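Local coordinates for protein sgbp-b (Bacteroides uniformis, PDB 7K44) that probably binds xyloglucan at the cell surface, as a surface glycan-binding protein encoded in a polysaccharide utilization locus of a human gut commensal, at residues A[128-133]-A[143-148]; A[134-139]-A[178-183]; A[154-159]-A[189-194]; A[234-239]-A[290-295]. One frame throughout, in Å; residues are numbered along the deposited sequence.

Overall arrangement
Contacts 1, 2 and 3 lie in the IPT/TIG domain, an immunoglobulin-like sandwich, and contact 4 in the xyloglucan-binding domain. Contact 1 pairs two strands of one sheet and contact 3 two strands of the other; their centres are 12 Å apart and they meet through Ile128, Val131 and Val144 against Leu190 and Ile192. Contact 2 closes one end of the sandwich: Val144 CG2 of contact 1 lies 3.9 Å from its Phe178 CE2, and its Met180 packs on Met157 of contact 3. It touches contact 4 (centres about 17 Å apart), whose Phe239 packs on Ile137, Thr138 and Gly139. The calcium ion lies about 8 Å from the Ile137 side chain and about 10 Å from that of Pro237.

Contact 1. Residues A[128-133]-A[143-148]; sequences ISKVSS and TVLGQN
Ile128 to Val131 runs antiparallel to Thr143 to Gln147, the short axes 164° apart, and the pairing slips by one residue on the way. Val131 faces Val144 as a non-hydrogen-bonded pair and Lys130 faces Leu145 as a hydrogen-bonded one, but Ser129 is an extra residue, so that Ile128 comes opposite Gly146. Leu145 O therefore takes two backbone donors, Ser129 N at 2.8 Å and, weakly, Lys130 N at 3.3 Å, while Leu145 N returns a bond to Lys130 O. This is a classic beta bulge, set in the first hairpin of the immunoglobulin-like IPT/TIG domain. Glycine suits the place opposite Ile128, because a CB there would press on Ile128 CA. On the inner face Ile128 CG2, anti to its own N, comes within 3.7 Å of Val144 CG1, the two side chains crossing at a slant and both touching Ile192 of the other sheet. On the outer face Lys130, in the conformer described, runs beside Leu145 before its amine goes on to Phe322, with a hydrogen bond to its O and a cation-pi contact. Ser132 grips Thr143 twice: its N donates to Thr143 O, and its OG accepts the N-H of Thr143, 3.0 Å from Thr143 N to Ser132 OG and almost straight at 172°. With an alanine at Ser132, Thr143 N would probably lose this acceptor, leaving the hairpin pinned there by the single backbone bond.

Contact 2. Residues A[134-139]-A[178-183]; sequences MMPITG and FTMPRA
Met180 and Pro136 cross at about a right angle, the thioether lying against the CB and CG side of the proline ring. Met180 CG stands anti to its own N (chi1 176°), which carries the chain toward the loop 134-139; a bend at the next bond (chi2 69°) then brings Met180 SD to 3.8 Å from Pro136 CB. Nearer the root of the side chain, Met180 CB rests on Ile137 O at 3.5 Å. Pro136 O is buried here without a polar partner, and Met180 CG and CE lie against it. The loop joins strands 127-131 and 141-147 and packs against the chain leaving strand 175-179, closing one end of the IPT/TIG beta sandwich; Met180 goes on to Met157 of the opposite sheet, and Pro136 to Phe204. Thr138, which is exposed, meets the segment further on. Its OG1 donates to Pro181 O at 2.8 Å, coming from 32° out of the carbonyl plane, while CG2 lies 3.4 Å from the same oxygen. A water donates to Thr138 OG1 and accepts from Ala183 N, so the hydroxyl and the backbone beyond the proline are bridged. Next along, Gly139 N gives Met180 O a nearly straight bond of 2.9 Å. At the backbone angles of Gly139 a CB would be jammed against the carbonyl O of Thr138, and Thr179 CG2 meets Gly139 O at 3.7 Å.

Contact 3. Residues A[154-159]-A[189-194]; sequences SITMGN and SLAITT
Two antiparallel strands from the second sheet of the IPT/TIG sandwich meet here, Ser154 to Met157 against Ser189 to Thr194, their axes 172° apart. Ser154 with Thr193 and Thr156 with Ala191 are hydrogen-bonded pairs, each closed by two backbone bonds; Thr156 N meets Ala191 O at 2.8 Å. Ile155 with Ile192 lies between them and Met157 with Leu190 beyond Thr156; these are non-hydrogen-bonded pairs, and their side chains form the inward face. Leu190 CD1 lies 4.1 Å from Ile155 CG2 and, in one of two Met157 conformers, 3.6 Å from Met157 CE, alongside both. This face goes on to Phe178, Leu176 and Val131. The other face is polar and watered. Ser154 OG, set between its own N and carbonyl carbon (chi1 63°), touches Thr193 CB at 3.4 Å and shares a water with Thr193 OG1, which also bonds to Thr198. Thr156 OG1, turned the same way, lies beside Ala191 CB at 3.4 Å and meets a second water, which donates to Ser189 O. Beyond the last pair, Gly158 N makes a weak bond to Ser189 O. One oily face turned to the partner sheet and one hydrated face turned outward are characteristic of an immunoglobulin-like beta sandwich.

Contact 4. Residues A[234-239]-A[290-295]; sequences TAAPFF and FVAVEY
Phe290, on strand 283-291 of the beta-rich xyloglucan-binding domain, packs against the loop 234-239, which turns through a cis peptide bond before Pro237. Phe290 CB lies 4.0 Å from Pro237 CB. With CG anti to the backbone N (chi1 -174°), the ring extends toward the loop, and Pro237 CB sits over one face, 3.8 Å from the centroid and 19° off the ring normal, a CH-pi contact nearest to CG. Along one side of the ring, Phe290 CE1 meets Ala236 CB; along the other, Phe290 CE2 approaches Pro237 O at 3.5 Å. Ala292 CB lies in the ring plane at the edge and touches Ala236 CB at 4.1 Å, so the two methyls gather near CE1 of Phe290. Trp331 meets the Phe290 ring edge-to-face and also touches Pro237. An alanine in place of Phe290 would probably leave Pro237 CB without its aromatic face and open a gap beside Ala236 and Phe238. The loop folds on itself, Phe238 N bonding to Ala235 O, with Ala236 N over the centre of the Phe238 ring. Phe238 crosses the Phe290 side chain at about a right angle, Phe238 CD2 at its ring edge lying 4.0 Å from Phe290 CZ.

Contact 1. Residues A[128-133]-A[143-148]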
loop_
_atom_site.group_PDB
_atom_site.type_symbol
_atom_site.label_atom_id
_atom_site.label_comp_id
_atom_site.label_asym_id
_atom_site.label_seq_id
_atom_site.Cartn_x
_atom_site.Cartn_y
_atom_site.Cartn_z
ATOM N N ILE A 128 9.640 2.019 4.728
ATOM C CA ILE A 128 8.408 1.616 4.059
ATOM C C ILE A 128 8.216 0.121 4.260
ATOM O O ILE A 128 9.113 -0.672 3.953
ATOM C CB ILE A 128 8.450 1.953 2.563
ATOM C CG1 ILE A 128 8.462 3.463 2.370
ATOM C CG2 ILE A 128 7.246 1.318 1.860
ATOM C CD1 ILE A 128 8.968 3.909 1.000
ATOM N N SER A 129 7.051 -0.266 4.778
ATOM C CA SER A 129 6.751 -1.681 4.940
ATOM C C SER A 129 5.764 -2.219 3.911
ATOM O O SER A 129 5.831 -3.403 3.578
ATOM C CB SER A 129 6.231 -1.978 6.349
ATOM O OG SER A 129 5.040 -1.266 6.619
ATOM N N LYS A 130 4.854 -1.392 3.402
ATOM C CA LYS A 130 3.850 -1.862 2.456
ATOM C C LYS A 130 3.433 -0.709 1.553
ATOM O O LYS A 130 3.396 0.446 1.978
ATOM C CB LYS A 130 2.625 -2.405 3.204
ATOM C CG LYS A 130 2.616 -3.916 3.360
ATOM C CD LYS A 130 1.193 -4.454 3.411
ATOM C CE LYS A 130 0.469 -3.991 4.658
ATOM N NZ LYS A 130 -0.752 -4.813 4.904
ATOM N N VAL A 131 3.104 -1.033 0.293
ATOM C CA VAL A 131 2.601 -0.057 -0.668
ATOM C C VAL A 131 1.338 -0.634 -1.295
ATOM O O VAL A 131 1.241 -1.846 -1.529
ATOM C CB VAL A 131 3.636 0.309 -1.757
ATOM C CG1 VAL A 131 3.154 1.492 -2.574
ATOM C CG2 VAL A 131 4.982 0.614 -1.144
ATOM N N SER A 132 0.356 0.234 -1.550
ATOM C CA SER A 132 -0.937 -0.251 -2.009
ATOM C C SER A 132 -0.851 -0.911 -3.382
ATOM O O SER A 132 -1.568 -1.885 -3.642
ATOM C CB SER A 132 -1.960 0.888 -1.925
ATOM O OG SER A 132 -1.640 1.916 -2.823
ATOM N N SER A 133 0.040 -0.439 -4.248
ATOM C CA SER A 133 0.242 -1.116 -5.516
ATOM C C SER A 133 1.639 -0.778 -6.007
ATOM O O SER A 133 2.152 0.314 -5.742
ATOM C CB SER A 133 -0.794 -0.681 -6.553
ATOM O OG SER A 133 -0.489 -1.243 -7.818
ATOM N N THR A 143 -1.486 4.449 -1.190
ATOM C CA THR A 143 -1.286 4.424 0.253
ATOM C C THR A 143 0.028 3.724 0.561
ATOM O O THR A 143 0.357 2.706 -0.054
ATOM C CB THR A 143 -2.445 3.703 0.949
ATOM O OG1 THR A 143 -3.673 4.346 0.591
ATOM C CG2 THR A 143 -2.296 3.777 2.468
ATOM N N VAL A 144 0.793 4.279 1.508
ATOM C CA VAL A 144 2.072 3.699 1.913
ATOM C C VAL A 144 2.062 3.539 3.426
ATOM O O VAL A 144 1.664 4.465 4.139
ATOM C CB VAL A 144 3.258 4.589 1.483
ATOM C CG1 VAL A 144 4.587 3.919 1.832
ATOM C CG2 VAL A 144 3.198 4.887 -0.011
ATOM N N LEU A 145 2.466 2.365 3.907
ATOM C CA LEU A 145 2.647 2.112 5.333
ATOM C C LEU A 145 4.134 2.084 5.647
ATOM O O LEU A 145 4.937 1.573 4.862
ATOM C CB LEU A 145 2.059 0.762 5.751
ATOM C CG LEU A 145 0.574 0.506 5.509
ATOM C CD1 LEU A 145 0.129 -0.729 6.265
ATOM C CD2 LEU A 145 -0.226 1.698 5.941
ATOM N N GLY A 146 4.503 2.634 6.801
ATOM C CA GLY A 146 5.897 2.620 7.183
ATOM C C GLY A 146 6.089 3.279 8.527
ATOM O O GLY A 146 5.173 3.272 9.349
ATOM N N GLN A 147 7.268 3.845 8.766
ATOM C CA GLN A 147 7.548 4.506 10.036
ATOM C C GLN A 147 8.341 5.770 9.770
ATOM O O GLN A 147 9.109 5.847 8.806
ATOM C CB GLN A 147 8.356 3.608 10.987
ATOM C CG GLN A 147 7.655 2.315 11.396
ATOM C CD GLN A 147 6.434 2.557 12.265
ATOM O OE1 GLN A 147 6.332 3.578 12.939
ATOM N NE2 GLN A 147 5.505 1.609 12.256
ATOM N N ASN A 148 8.151 6.763 10.645
ATOM C CA ASN A 148 8.965 7.981 10.655
ATOM C C ASN A 148 8.797 8.831 9.395
ATOM O O ASN A 148 9.768 9.307 8.801
ATOM C CB ASN A 148 10.426 7.672 10.969
ATOM C CG ASN A 148 10.573 7.046 12.326
ATOM O OD1 ASN A 148 10.229 7.664 13.333
ATOM N ND2 ASN A 148 11.017 5.800 12.364
HETATM O O HOH W 1 6.102 -0.537 9.665
#

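Contact 2. Residues A[134-139]-A[178-183]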
loop_
_atom_site.group_PDB
_atom_site.type_symbol
_atom_site.label_atom_id
_atom_site.label_comp_id
_atom_site.label_asym_id
_atom_site.label_seq_id
_atom_site.Cartn_x
_atom_site.Cartn_y
_atom_site.Cartn_z
ATOM N N MET A 134 2.256 -1.730 -6.715
ATOM C CA MET A 134 3.542 -1.462 -7.349
ATOM C C MET A 134 3.378 -0.843 -8.720
ATOM O O MET A 134 4.376 -0.509 -9.364
ATOM C CB MET A 134 4.376 -2.737 -7.457
ATOM C CG MET A 134 4.793 -3.317 -6.123
ATOM S SD MET A 134 6.065 -2.347 -5.264
ATOM C CE MET A 134 7.545 -3.025 -6.012
ATOM N N MET A 135 2.142 -0.684 -9.186
ATOM C CA MET A 135 1.886 -0.065 -10.489
ATOM C C MET A 135 0.618 0.776 -10.417
ATOM O O MET A 135 -0.351 0.540 -11.141
ATOM C CB MET A 135 1.814 -1.118 -11.601
ATOM C CG MET A 135 1.967 -0.501 -12.967
ATOM S SD MET A 135 2.018 -1.721 -14.296
ATOM C CE MET A 135 3.673 -2.340 -14.103
ATOM N N PRO A 136 0.602 1.802 -9.564
ATOM C CA PRO A 136 -0.612 2.619 -9.438
ATOM C C PRO A 136 -0.924 3.378 -10.717
ATOM O O PRO A 136 -0.036 3.888 -11.411
ATOM C CB PRO A 136 -0.279 3.593 -8.297
ATOM C CG PRO A 136 0.916 3.015 -7.633
ATOM C CD PRO A 136 1.680 2.292 -8.689
ATOM N N ILE A 137 -2.200 3.454 -11.017
ATOM C CA ILE A 137 -2.673 4.190 -12.180
ATOM C C ILE A 137 -2.656 5.691 -11.892
ATOM O O ILE A 137 -3.048 6.141 -10.808
ATOM C CB ILE A 137 -4.069 3.682 -12.547
ATOM C CG1 ILE A 137 -3.953 2.261 -13.105
ATOM C CG2 ILE A 137 -4.716 4.568 -13.595
ATOM C CD1 ILE A 137 -5.268 1.575 -13.203
ATOM N N THR A 138 -2.182 6.468 -12.867
ATOM C CA THR A 138 -2.061 7.916 -12.701
ATOM C C THR A 138 -3.401 8.532 -12.318
ATOM O O THR A 138 -4.437 8.219 -12.912
ATOM C CB THR A 138 -1.523 8.542 -13.989
ATOM O OG1 THR A 138 -0.170 8.119 -14.189
ATOM C CG2 THR A 138 -1.581 10.080 -13.940
ATOM N N GLY A 139 -3.381 9.391 -11.297
ATOM C CA GLY A 139 -4.585 10.021 -10.818
ATOM C C GLY A 139 -5.253 9.334 -9.652
ATOM O O GLY A 139 -6.079 9.962 -8.978
ATOM N N PHE A 178 -0.998 9.667 -1.326
ATOM C CA PHE A 178 -0.687 10.683 -2.321
ATOM C C PHE A 178 -1.387 10.320 -3.621
ATOM O O PHE A 178 -1.857 9.194 -3.803
ATOM C CB PHE A 178 0.829 10.858 -2.536
ATOM C CG PHE A 178 1.526 9.642 -3.107
ATOM C CD1 PHE A 178 1.644 9.476 -4.479
ATOM C CD2 PHE A 178 2.094 8.681 -2.267
ATOM C CE1 PHE A 178 2.293 8.360 -5.016
ATOM C CE2 PHE A 178 2.756 7.568 -2.794
ATOM C CZ PHE A 178 2.852 7.411 -4.176
ATOM N N THR A 179 -1.457 11.290 -4.528
ATOM C CA THR A 179 -2.006 11.056 -5.854
ATOM C C THR A 179 -0.889 10.618 -6.787
ATOM O O THR A 179 0.161 11.267 -6.864
ATOM C CB THR A 179 -2.676 12.319 -6.393
ATOM O OG1 THR A 179 -3.731 12.701 -5.499
ATOM C CG2 THR A 179 -3.231 12.071 -7.803
ATOM N N MET A 180 -1.111 9.521 -7.484
ATOM C CA MET A 180 -0.096 9.014 -8.381
ATOM C C MET A 180 0.105 10.000 -9.525
ATOM O O MET A 180 -0.866 10.366 -10.205
ATOM C CB MET A 180 -0.537 7.659 -8.933
ATOM C CG MET A 180 0.402 7.075 -9.963
ATOM S SD MET A 180 1.959 6.582 -9.201
ATOM C CE MET A 180 2.875 6.222 -10.692
ATOM N N PRO A 181 1.329 10.447 -9.770
ATOM C CA PRO A 181 1.579 11.366 -10.887
ATOM C C PRO A 181 1.671 10.633 -12.217
ATOM O O PRO A 181 1.333 9.447 -12.307
ATOM C CB PRO A 181 2.925 11.994 -10.512
ATOM C CG PRO A 181 3.621 10.919 -9.735
ATOM C CD PRO A 181 2.545 10.194 -8.970
ATOM N N ARG A 182 2.125 11.335 -13.257
ATOM C CA ARG A 182 2.410 10.697 -14.536
ATOM C C ARG A 182 3.317 9.493 -14.326
ATOM O O ARG A 182 4.241 9.530 -13.513
ATOM C CB ARG A 182 3.111 11.697 -15.455
ATOM C CG ARG A 182 3.172 11.262 -16.903
ATOM C CD ARG A 182 3.252 12.469 -17.817
ATOM N NE ARG A 182 4.639 12.854 -18.067
ATOM C CZ ARG A 182 5.274 13.826 -17.420
ATOM N NH1 ARG A 182 4.647 14.519 -16.476
ATOM N NH2 ARG A 182 6.537 14.108 -17.716
ATOM N N ALA A 183 3.046 8.435 -15.079
ATOM C CA ALA A 183 3.717 7.162 -14.872
ATOM C C ALA A 183 5.216 7.279 -15.141
ATOM O O ALA A 183 5.634 7.977 -16.071
ATOM C CB ALA A 183 3.124 6.114 -15.816
HETATM O O HOH W 2 0.615 8.408 -17.038
#

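Contact 3. Residues A[154-159]-A[189-194]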
loop_
_atom_site.group_PDB
_atom_site.type_symbol
_atom_site.label_atom_id
_atom_site.label_comp_id
_atom_site.label_asym_id
_atom_site.label_seq_id
_atom_site.Cartn_x
_atom_site.Cartn_y
_atom_site.Cartn_z
ATOM N N SER A 154 10.171 14.817 -0.142
ATOM C CA SER A 154 9.793 14.441 -1.494
ATOM C C SER A 154 9.309 13.003 -1.491
ATOM O O SER A 154 9.663 12.207 -0.619
ATOM C CB SER A 154 10.968 14.585 -2.469
ATOM O OG SER A 154 12.030 13.711 -2.113
ATOM N N ILE A 155 8.475 12.692 -2.484
ATOM C CA ILE A 155 8.120 11.322 -2.828
ATOM C C ILE A 155 8.371 11.171 -4.320
ATOM O O ILE A 155 7.805 11.918 -5.129
ATOM C CB ILE A 155 6.661 10.996 -2.472
ATOM C CG1 ILE A 155 6.401 11.286 -0.992
ATOM C CG2 ILE A 155 6.358 9.532 -2.803
ATOM C CD1 ILE A 155 4.994 10.990 -0.538
ATOM N N THR A 156 9.240 10.231 -4.683
ATOM C CA THR A 156 9.730 10.130 -6.047
ATOM C C THR A 156 9.645 8.691 -6.542
ATOM O O THR A 156 9.602 7.731 -5.764
ATOM C CB THR A 156 11.179 10.624 -6.154
ATOM O OG1 THR A 156 12.022 9.800 -5.340
ATOM C CG2 THR A 156 11.283 12.068 -5.668
ATOM N N MET A 157 9.640 8.564 -7.866
ATOM C CA MET A 157 9.590 7.259 -8.524
ATOM C C MET A 157 10.284 7.442 -9.870
ATOM O O MET A 157 9.703 8.007 -10.797
ATOM C CB MET A 157 8.149 6.802 -8.702
ATOM C CG MET A 157 7.192 7.940 -9.004
ATOM S SD MET A 157 5.461 7.475 -8.868
ATOM C CE MET A 157 5.326 7.064 -7.136
ATOM N N GLY A 158 11.519 6.970 -9.966
ATOM C CA GLY A 158 12.260 7.230 -11.189
ATOM C C GLY A 158 12.444 8.727 -11.359
ATOM O O GLY A 158 12.853 9.434 -10.432
ATOM N N ASN A 159 12.112 9.233 -12.546
ATOM C CA ASN A 159 12.215 10.659 -12.831
ATOM C C ASN A 159 10.906 11.412 -12.597
ATOM O O ASN A 159 10.722 12.503 -13.145
ATOM C CB ASN A 159 12.717 10.877 -14.257
ATOM C CG ASN A 159 11.733 10.387 -15.294
ATOM O OD1 ASN A 159 10.897 9.524 -15.013
ATOM N ND2 ASN A 159 11.820 10.937 -16.500
ATOM N N SER A 189 12.728 2.871 -8.413
ATOM C CA SER A 189 12.537 2.829 -6.972
ATOM C C SER A 189 11.510 3.882 -6.584
ATOM O O SER A 189 11.571 5.019 -7.063
ATOM C CB SER A 189 13.848 3.118 -6.232
ATOM O OG SER A 189 14.723 2.001 -6.286
ATOM N N LEU A 190 10.557 3.486 -5.750
ATOM C CA LEU A 190 9.742 4.438 -5.012
ATOM C C LEU A 190 10.544 4.901 -3.805
ATOM O O LEU A 190 11.083 4.079 -3.063
ATOM C CB LEU A 190 8.465 3.749 -4.537
ATOM C CG LEU A 190 7.599 4.525 -3.545
ATOM C CD1 LEU A 190 7.010 5.749 -4.218
ATOM C CD2 LEU A 190 6.503 3.621 -2.960
ATOM N N ALA A 191 10.643 6.213 -3.616
ATOM C CA ALA A 191 11.469 6.758 -2.544
ATOM C C ALA A 191 10.693 7.829 -1.804
ATOM O O ALA A 191 10.144 8.745 -2.428
ATOM C CB ALA A 191 12.767 7.346 -3.100
ATOM N N ILE A 192 10.645 7.713 -0.482
ATOM C CA ILE A 192 10.120 8.761 0.382
ATOM C C ILE A 192 11.306 9.363 1.120
ATOM O O ILE A 192 12.037 8.650 1.818
ATOM C CB ILE A 192 9.087 8.225 1.379
ATOM C CG1 ILE A 192 7.868 7.655 0.648
ATOM C CG2 ILE A 192 8.673 9.342 2.341
ATOM C CD1 ILE A 192 6.883 6.984 1.600
ATOM N N THR A 193 11.513 10.658 0.948
ATOM C CA THR A 193 12.621 11.358 1.576
ATOM C C THR A 193 12.061 12.319 2.609
ATOM O O THR A 193 11.158 13.108 2.305
ATOM C CB THR A 193 13.447 12.115 0.537
ATOM O OG1 THR A 193 14.052 11.184 -0.369
ATOM C CG2 THR A 193 14.554 12.919 1.217
ATOM N N THR A 194 12.585 12.241 3.823
ATOM C CA THR A 194 12.267 13.172 4.890
ATOM C C THR A 194 13.552 13.884 5.289
ATOM O O THR A 194 14.641 13.562 4.808
ATOM C CB THR A 194 11.703 12.430 6.102
ATOM O OG1 THR A 194 12.721 11.591 6.652
ATOM C CG2 THR A 194 10.509 11.563 5.727
HETATM O O HOH W 3 12.219 10.979 -2.491
HETATM O O HOH W 4 12.888 7.371 -6.386
HETATM O O HOH W 5 14.313 5.257 -9.433
#

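Contact 4. Residues A[234-239]-A[290-295]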
loop_
_atom_site.group_PDB
_atom_site.type_symbol
_atom_site.label_atom_id
_atom_site.label_comp_id
_atom_site.label_asym_id
_atom_site.label_seq_id
_atom_site.Cartn_x
_atom_site.Cartn_y
_atom_site.Cartn_z
ATOM N N THR A 234 -15.508 10.311 -15.718
ATOM C CA THR A 234 -16.941 10.475 -15.503
ATOM C C THR A 234 -17.655 9.219 -15.024
ATOM O O THR A 234 -18.761 9.328 -14.486
ATOM C CB THR A 234 -17.616 10.966 -16.789
ATOM O OG1 THR A 234 -17.502 9.959 -17.797
ATOM C CG2 THR A 234 -16.954 12.248 -17.277
ATOM N N ALA A 235 -17.066 8.038 -15.198
ATOM C CA ALA A 235 -17.710 6.805 -14.775
ATOM C C ALA A 235 -16.631 5.808 -14.394
ATOM O O ALA A 235 -15.474 5.952 -14.791
ATOM C CB ALA A 235 -18.580 6.213 -15.889
ATOM N N ALA A 236 -17.029 4.787 -13.641
ATOM C CA ALA A 236 -16.076 3.778 -13.192
ATOM C C ALA A 236 -15.367 3.183 -14.405
ATOM O O ALA A 236 -15.988 2.990 -15.457
ATOM C CB ALA A 236 -16.791 2.673 -12.419
ATOM N N PRO A 237 -14.067 2.883 -14.303
ATOM C CA PRO A 237 -13.254 2.962 -13.091
ATOM C C PRO A 237 -12.603 4.331 -12.830
ATOM O O PRO A 237 -11.659 4.412 -12.024
ATOM C CB PRO A 237 -12.189 1.893 -13.353
ATOM C CG PRO A 237 -11.957 2.002 -14.822
ATOM C CD PRO A 237 -13.311 2.331 -15.438
ATOM N N PHE A 238 -13.108 5.370 -13.507
ATOM C CA PHE A 238 -12.743 6.780 -13.314
ATOM C C PHE A 238 -11.370 7.136 -13.865
ATOM O O PHE A 238 -11.234 8.085 -14.643
ATOM C CB PHE A 238 -12.925 7.235 -11.861
ATOM C CG PHE A 238 -14.299 6.975 -11.326
ATOM C CD1 PHE A 238 -15.371 7.769 -11.709
ATOM C CD2 PHE A 238 -14.533 5.906 -10.476
ATOM C CE1 PHE A 238 -16.646 7.513 -11.227
ATOM C CE2 PHE A 238 -15.806 5.650 -9.990
ATOM C CZ PHE A 238 -16.861 6.458 -10.368
ATOM N N PHE A 239 -10.351 6.372 -13.492
ATOM C CA PHE A 239 -9.044 6.464 -14.110
ATOM C C PHE A 239 -8.710 5.110 -14.707
ATOM O O PHE A 239 -9.156 4.071 -14.213
ATOM C CB PHE A 239 -7.974 6.847 -13.082
ATOM C CG PHE A 239 -8.270 8.127 -12.366
ATOM C CD1 PHE A 239 -7.935 9.340 -12.935
ATOM C CD2 PHE A 239 -8.919 8.108 -11.156
ATOM C CE1 PHE A 239 -8.229 10.524 -12.286
ATOM C CE2 PHE A 239 -9.211 9.286 -10.494
ATOM C CZ PHE A 239 -8.865 10.488 -11.068
ATOM N N PHE A 290 -10.446 -3.303 -10.500
ATOM C CA PHE A 290 -11.361 -2.317 -9.933
ATOM C C PHE A 290 -12.726 -2.983 -9.820
ATOM O O PHE A 290 -13.346 -3.312 -10.842
ATOM C CB PHE A 290 -11.423 -1.085 -10.836
ATOM C CG PHE A 290 -12.236 0.066 -10.272
ATOM C CD1 PHE A 290 -13.630 0.006 -10.233
ATOM C CD2 PHE A 290 -11.606 1.214 -9.805
ATOM C CE1 PHE A 290 -14.380 1.075 -9.724
ATOM C CE2 PHE A 290 -12.351 2.281 -9.302
ATOM C CZ PHE A 290 -13.737 2.202 -9.260
ATOM N N VAL A 291 -13.189 -3.198 -8.592
ATOM C CA VAL A 291 -14.511 -3.765 -8.340
ATOM C C VAL A 291 -15.451 -2.601 -8.074
ATOM O O VAL A 291 -15.349 -1.939 -7.036
ATOM C CB VAL A 291 -14.493 -4.761 -7.175
ATOM C CG1 VAL A 291 -15.915 -5.251 -6.862
ATOM C CG2 VAL A 291 -13.578 -5.932 -7.490
ATOM N N ALA A 292 -16.356 -2.327 -9.017
ATOM C CA ALA A 292 -17.229 -1.169 -8.864
ATOM C C ALA A 292 -18.438 -1.470 -7.991
ATOM O O ALA A 292 -19.003 -0.550 -7.389
ATOM C CB ALA A 292 -17.694 -0.675 -10.231
ATOM N N VAL A 293 -18.858 -2.729 -7.920
ATOM C CA VAL A 293 -20.066 -3.109 -7.200
ATOM C C VAL A 293 -19.736 -4.310 -6.328
ATOM O O VAL A 293 -19.281 -5.341 -6.833
ATOM C CB VAL A 293 -21.229 -3.426 -8.157
ATOM C CG1 VAL A 293 -22.429 -3.933 -7.376
ATOM C CG2 VAL A 293 -21.609 -2.190 -8.967
ATOM N N GLU A 294 -19.957 -4.175 -5.025
ATOM C CA GLU A 294 -19.742 -5.285 -4.113
ATOM C C GLU A 294 -20.722 -6.410 -4.423
ATOM O O GLU A 294 -21.876 -6.167 -4.784
ATOM C CB GLU A 294 -19.943 -4.801 -2.679
ATOM C CG GLU A 294 -19.567 -5.812 -1.617
ATOM C CD GLU A 294 -19.668 -5.226 -0.222
ATOM O OE1 GLU A 294 -20.247 -4.127 -0.085
ATOM O OE2 GLU A 294 -19.165 -5.858 0.730
ATOM N N TYR A 295 -20.248 -7.649 -4.313
ATOM C CA TYR A 295 -21.102 -8.816 -4.480
ATOM C C TYR A 295 -20.867 -9.799 -3.347
ATOM O O TYR A 295 -19.773 -9.878 -2.784
ATOM C CB TYR A 295 -20.915 -9.511 -5.853
ATOM C CG TYR A 295 -19.497 -9.964 -6.169
ATOM C CD1 TYR A 295 -18.585 -9.094 -6.752
ATOM C CD2 TYR A 295 -19.081 -11.265 -5.905
ATOM C CE1 TYR A 295 -17.298 -9.504 -7.055
ATOM C CE2 TYR A 295 -17.787 -11.681 -6.189
ATOM C CZ TYR A 295 -16.907 -10.798 -6.773
ATOM O OH TYR A 295 -15.624 -11.207 -7.074
#